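Local structure of decapping nuclease RAI1 (Scheffersomyces stipitis, 5BTO) at residues D354-V362 / R374-R385. The protein removes NAD caps from RNA, also hydrolyses triphosphate and m7G-capped 5' ends with a divalent metal ion, and binds and stimulates the exoribonuclease RAT1. Sequence-based numbering, arbitrary orientation.
Sequences DDTSKAYRV and RELMGNENSRLR
Arg361 and Arg374 pair through their backbones as the hydrogen-bonded residues of an antiparallel hairpin, Arg361 N giving to Arg374 O at 2.8 Å and Arg374 N returning a bond to Arg361 O. A third backbone bond runs from Leu376 N to Ala359 O, just before the chain turns into helix 378-388. Beside this bond, water 2 links Ala359 N to Leu376 O.

Arg385 supplies much of the polar hold on the loop. Its NH2 donates almost straight to Lys358 O (2.9 Å, 168°), in the guanidinium plane, while Thr356 O sits over the face of the group, 3.1 Å from Arg385 CZ. From one helical turn back, Asn381 OD1 accepts from Arg385 NE at 2.8 Å and so helps fix the guanidinium's rotation; Asn381 ND2 reaches Thr356 O through water 1. With an alanine in place of Arg385, Lys358 O, and Ala138 O on the neighbouring strand, would probably each lose the NH2 donor, and the 356-358 loop would be less firmly held to the helix.

On the Tyr360 side of the hairpin, the extended Glu375 meets Lys358, whose chain bends at its last torsion (chi4 -54°) to bring NZ to Glu375 OE2 at 2.6 Å, a salt bridge. On the other side Arg361 folds back over Leu376, whose CD2 lies on one guanidinium face; water 3 links Arg361 NH2 to Glu380 OE1, with which it otherwise makes only a long charge pair, and Asn135 OD1 accepts from Arg361 NH2 as well. The Arg374 side chain runs beside that of Arg361, its guanidinium turned nearly at right angles, and the two like charges come close at Arg361 NH1 and Arg374 NH2.

Apolar contact is small: Ala359 CB touches Leu384 CD1 at 4.1 Å and also meets Leu376.

Helix 378-385 runs at 95° to strand 359-362; the full strand, 359-365, lies between 370-375 and 132-139 in the large mixed sheet, with Leu384 and Arg385 packing on Leu137.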
loop_
_atom_site.group_PDB
_atom_site.type_symbol
_atom_site.label_atom_id
_atom_site.label_comp_id
_atom_site.label_asym_id
_atom_site.label_seq_id
_atom_site.Cartn_x
_atom_site.Cartn_y
_atom_site.Cartn_z
ATOM N N ASP A 354 -2.461 -7.776 -23.567
ATOM C CA ASP A 354 -2.284 -8.272 -24.922
ATOM C C ASP A 354 -0.923 -8.921 -25.158
ATOM O O ASP A 354 -0.580 -9.249 -26.293
ATOM C CB ASP A 354 -2.510 -7.145 -25.928
ATOM C CG ASP A 354 -3.896 -6.544 -25.821
ATOM O OD1 ASP A 354 -4.822 -7.261 -25.382
ATOM O OD2 ASP A 354 -4.059 -5.357 -26.179
ATOM N N ASP A 355 -0.149 -9.106 -24.091
ATOM C CA ASP A 355 1.164 -9.739 -24.210
ATOM C C ASP A 355 1.109 -11.191 -23.743
ATOM O O ASP A 355 1.053 -11.470 -22.537
ATOM C CB ASP A 355 2.215 -8.972 -23.409
ATOM C CG ASP A 355 3.625 -9.390 -23.757
ATOM O OD1 ASP A 355 3.804 -10.523 -24.257
ATOM O OD2 ASP A 355 4.552 -8.581 -23.540
ATOM N N THR A 356 1.121 -12.108 -24.704
ATOM C CA THR A 356 1.031 -13.530 -24.406
ATOM C C THR A 356 2.400 -14.187 -24.336
ATOM O O THR A 356 2.509 -15.407 -24.347
ATOM C CB THR A 356 0.159 -14.273 -25.439
ATOM O OG1 THR A 356 0.732 -14.126 -26.747
ATOM C CG2 THR A 356 -1.255 -13.710 -25.434
ATOM N N SER A 357 3.451 -13.378 -24.260
ATOM C CA SER A 357 4.798 -13.932 -24.215
ATOM C C SER A 357 5.280 -14.182 -22.791
ATOM O O SER A 357 6.357 -14.740 -22.592
ATOM C CB SER A 357 5.794 -13.020 -24.950
ATOM O OG SER A 357 6.128 -11.878 -24.174
ATOM N N LYS A 358 4.474 -13.786 -21.807
ATOM C CA LYS A 358 4.897 -13.787 -20.403
ATOM C C LYS A 358 3.871 -14.392 -19.446
ATOM O O LYS A 358 2.690 -14.416 -19.732
ATOM C CB LYS A 358 5.172 -12.355 -19.941
ATOM C CG LYS A 358 6.243 -11.613 -20.719
ATOM C CD LYS A 358 6.474 -10.244 -20.096
ATOM C CE LYS A 358 7.507 -9.434 -20.874
ATOM N NZ LYS A 358 8.798 -10.171 -21.059
ATOM N N ALA A 359 4.347 -14.844 -18.292
ATOM C CA ALA A 359 3.486 -15.319 -17.211
ATOM C C ALA A 359 3.967 -14.678 -15.917
ATOM O O ALA A 359 5.128 -14.255 -15.827
ATOM C CB ALA A 359 3.550 -16.821 -17.103
ATOM N N TYR A 360 3.091 -14.621 -14.919
ATOM C CA TYR A 360 3.393 -13.918 -13.673
ATOM C C TYR A 360 3.092 -14.762 -12.426
ATOM O O TYR A 360 2.261 -15.683 -12.455
ATOM C CB TYR A 360 2.620 -12.585 -13.612
ATOM C CG TYR A 360 3.080 -11.585 -14.649
ATOM C CD1 TYR A 360 2.593 -11.616 -15.958
ATOM C CD2 TYR A 360 4.028 -10.619 -14.329
ATOM C CE1 TYR A 360 3.056 -10.699 -16.920
ATOM C CE2 TYR A 360 4.477 -9.713 -15.269
ATOM C CZ TYR A 360 3.985 -9.749 -16.558
ATOM O OH TYR A 360 4.471 -8.833 -17.478
ATOM N N ARG A 361 3.803 -14.450 -11.345
ATOM C CA ARG A 361 3.576 -15.049 -10.034
ATOM C C ARG A 361 3.151 -13.957 -9.064
ATOM O O ARG A 361 3.869 -12.975 -8.865
ATOM C CB ARG A 361 4.852 -15.737 -9.534
ATOM C CG ARG A 361 4.858 -16.117 -8.051
ATOM C CD ARG A 361 3.845 -17.234 -7.733
ATOM N NE ARG A 361 3.954 -18.359 -8.665
ATOM C CZ ARG A 361 4.981 -19.203 -8.720
ATOM N NH1 ARG A 361 6.016 -19.060 -7.902
ATOM N NH2 ARG A 361 4.984 -20.188 -9.609
ATOM N N VAL A 362 1.964 -14.122 -8.483
ATOM C CA VAL A 362 1.489 -13.243 -7.421
ATOM C C VAL A 362 1.752 -13.968 -6.113
ATOM O O VAL A 362 1.349 -15.119 -5.947
ATOM C CB VAL A 362 -0.028 -12.952 -7.554
ATOM C CG1 VAL A 362 -0.530 -12.130 -6.364
ATOM C CG2 VAL A 362 -0.320 -12.236 -8.857
ATOM N N ARG A 374 5.627 -10.904 -9.806
ATOM C CA ARG A 374 6.911 -11.198 -10.439
ATOM C C ARG A 374 6.710 -11.852 -11.801
ATOM O O ARG A 374 5.862 -12.729 -11.954
ATOM C CB ARG A 374 7.719 -12.113 -9.517
ATOM C CG ARG A 374 8.911 -12.767 -10.148
ATOM C CD ARG A 374 9.749 -13.453 -9.089
ATOM N NE ARG A 374 9.114 -14.649 -8.543
ATOM C CZ ARG A 374 9.290 -15.867 -9.042
ATOM N NH1 ARG A 374 10.066 -16.039 -10.104
ATOM N NH2 ARG A 374 8.697 -16.915 -8.486
ATOM N N GLU A 375 7.489 -11.417 -12.791
ATOM C CA GLU A 375 7.465 -12.035 -14.112
ATOM C C GLU A 375 8.244 -13.347 -14.073
ATOM O O GLU A 375 9.397 -13.378 -13.638
ATOM C CB GLU A 375 8.089 -11.093 -15.157
ATOM C CG GLU A 375 8.087 -11.642 -16.578
ATOM C CD GLU A 375 8.694 -10.679 -17.583
ATOM O OE1 GLU A 375 8.741 -9.457 -17.303
ATOM O OE2 GLU A 375 9.131 -11.150 -18.656
ATOM N N LEU A 376 7.619 -14.430 -14.531
ATOM C CA LEU A 376 8.274 -15.733 -14.569
ATOM C C LEU A 376 9.170 -15.818 -15.804
ATOM O O LEU A 376 9.001 -15.052 -16.753
ATOM C CB LEU A 376 7.227 -16.861 -14.583
ATOM C CG LEU A 376 6.372 -16.955 -13.311
ATOM C CD1 LEU A 376 5.159 -17.877 -13.473
ATOM C CD2 LEU A 376 7.237 -17.388 -12.123
ATOM N N MET A 377 10.119 -16.747 -15.789
ATOM C CA MET A 377 10.988 -16.964 -16.938
ATOM C C MET A 377 10.261 -17.795 -18.001
ATOM O O MET A 377 9.168 -18.315 -17.756
ATOM C CB MET A 377 12.293 -17.629 -16.493
ATOM C CG MET A 377 13.060 -16.828 -15.438
ATOM S SD MET A 377 14.411 -15.854 -16.140
ATOM C CE MET A 377 15.074 -15.029 -14.694
ATOM N N GLY A 378 10.863 -17.914 -19.178
ATOM C CA GLY A 378 10.198 -18.500 -20.328
ATOM C C GLY A 378 9.728 -19.931 -20.145
ATOM O O GLY A 378 8.668 -20.309 -20.638
ATOM N N ASN A 379 10.516 -20.744 -19.457
ATOM C CA ASN A 379 10.157 -22.153 -19.326
ATOM C C ASN A 379 8.975 -22.370 -18.372
ATOM O O ASN A 379 8.192 -23.307 -18.547
ATOM C CB ASN A 379 11.373 -23.010 -18.962
ATOM C CG ASN A 379 12.262 -23.307 -20.174
ATOM O OD1 ASN A 379 11.773 -23.447 -21.302
ATOM N ND2 ASN A 379 13.571 -23.410 -19.944
ATOM N N GLU A 380 8.831 -21.497 -17.381
ATOM C CA GLU A 380 7.639 -21.533 -16.538
ATOM C C GLU A 380 6.412 -21.101 -17.333
ATOM O O GLU A 380 5.352 -21.722 -17.246
ATOM C CB GLU A 380 7.810 -20.662 -15.294
ATOM C CG GLU A 380 8.886 -21.172 -14.349
ATOM C CD GLU A 380 8.697 -20.646 -12.942
ATOM O OE1 GLU A 380 7.550 -20.685 -12.445
ATOM O OE2 GLU A 380 9.681 -20.177 -12.340
ATOM N N ASN A 381 6.565 -20.029 -18.103
ATOM C CA ASN A 381 5.523 -19.578 -19.021
ATOM C C ASN A 381 5.074 -20.714 -19.942
ATOM O O ASN A 381 3.871 -20.994 -20.087
ATOM C CB ASN A 381 6.048 -18.387 -19.841
ATOM C CG ASN A 381 5.022 -17.855 -20.826
ATOM O OD1 ASN A 381 4.010 -17.278 -20.432
ATOM N ND2 ASN A 381 5.282 -18.048 -22.118
ATOM N N SER A 382 6.050 -21.386 -20.541
ATOM C CA SER A 382 5.779 -22.489 -21.453
ATOM C C SER A 382 5.033 -23.623 -20.749
ATOM O O SER A 382 4.026 -24.128 -21.251
ATOM C CB SER A 382 7.088 -23.004 -22.053
ATOM O OG SER A 382 6.857 -24.118 -22.890
ATOM N N ARG A 383 5.525 -24.025 -19.581
ATOM C CA ARG A 383 4.842 -25.057 -18.797
ATOM C C ARG A 383 3.362 -24.720 -18.551
ATOM O O ARG A 383 2.480 -25.577 -18.690
ATOM C CB ARG A 383 5.569 -25.292 -17.469
ATOM C CG ARG A 383 4.792 -26.176 -16.497
ATOM C CD ARG A 383 5.570 -26.451 -15.210
ATOM N NE ARG A 383 5.871 -25.235 -14.453
ATOM C CZ ARG A 383 5.072 -24.700 -13.533
ATOM N NH1 ARG A 383 3.909 -25.265 -13.255
ATOM N NH2 ARG A 383 5.435 -23.597 -12.889
ATOM N N LEU A 384 3.077 -23.473 -18.191
ATOM C CA LEU A 384 1.693 -23.075 -17.903
ATOM C C LEU A 384 0.822 -23.003 -19.161
ATOM O O LEU A 384 -0.321 -23.458 -19.155
ATOM C CB LEU A 384 1.658 -21.738 -17.157
ATOM C CG LEU A 384 2.374 -21.732 -15.800
ATOM C CD1 LEU A 384 2.532 -20.321 -15.245
ATOM C CD2 LEU A 384 1.645 -22.620 -14.795
ATOM N N ARG A 385 1.365 -22.442 -20.237
ATOM C CA ARG A 385 0.592 -22.242 -21.459
ATOM C C ARG A 385 0.419 -23.527 -22.245
ATOM O O ARG A 385 -0.462 -23.620 -23.104
ATOM C CB ARG A 385 1.243 -21.172 -22.349
ATOM C CG ARG A 385 1.109 -19.779 -21.782
ATOM C CD ARG A 385 1.787 -18.729 -22.649
ATOM N NE ARG A 385 1.694 -17.432 -21.987
ATOM C CZ ARG A 385 0.667 -16.606 -22.116
ATOM N NH1 ARG A 385 -0.354 -16.939 -22.907
ATOM N NH2 ARG A 385 0.654 -15.453 -21.454
HETATM O O HOH W 1 4.316 -17.354 -24.738
HETATM O O HOH W 2 7.026 -15.216 -18.482
HETATM O O HOH W 3 7.090 -22.037 -10.120
#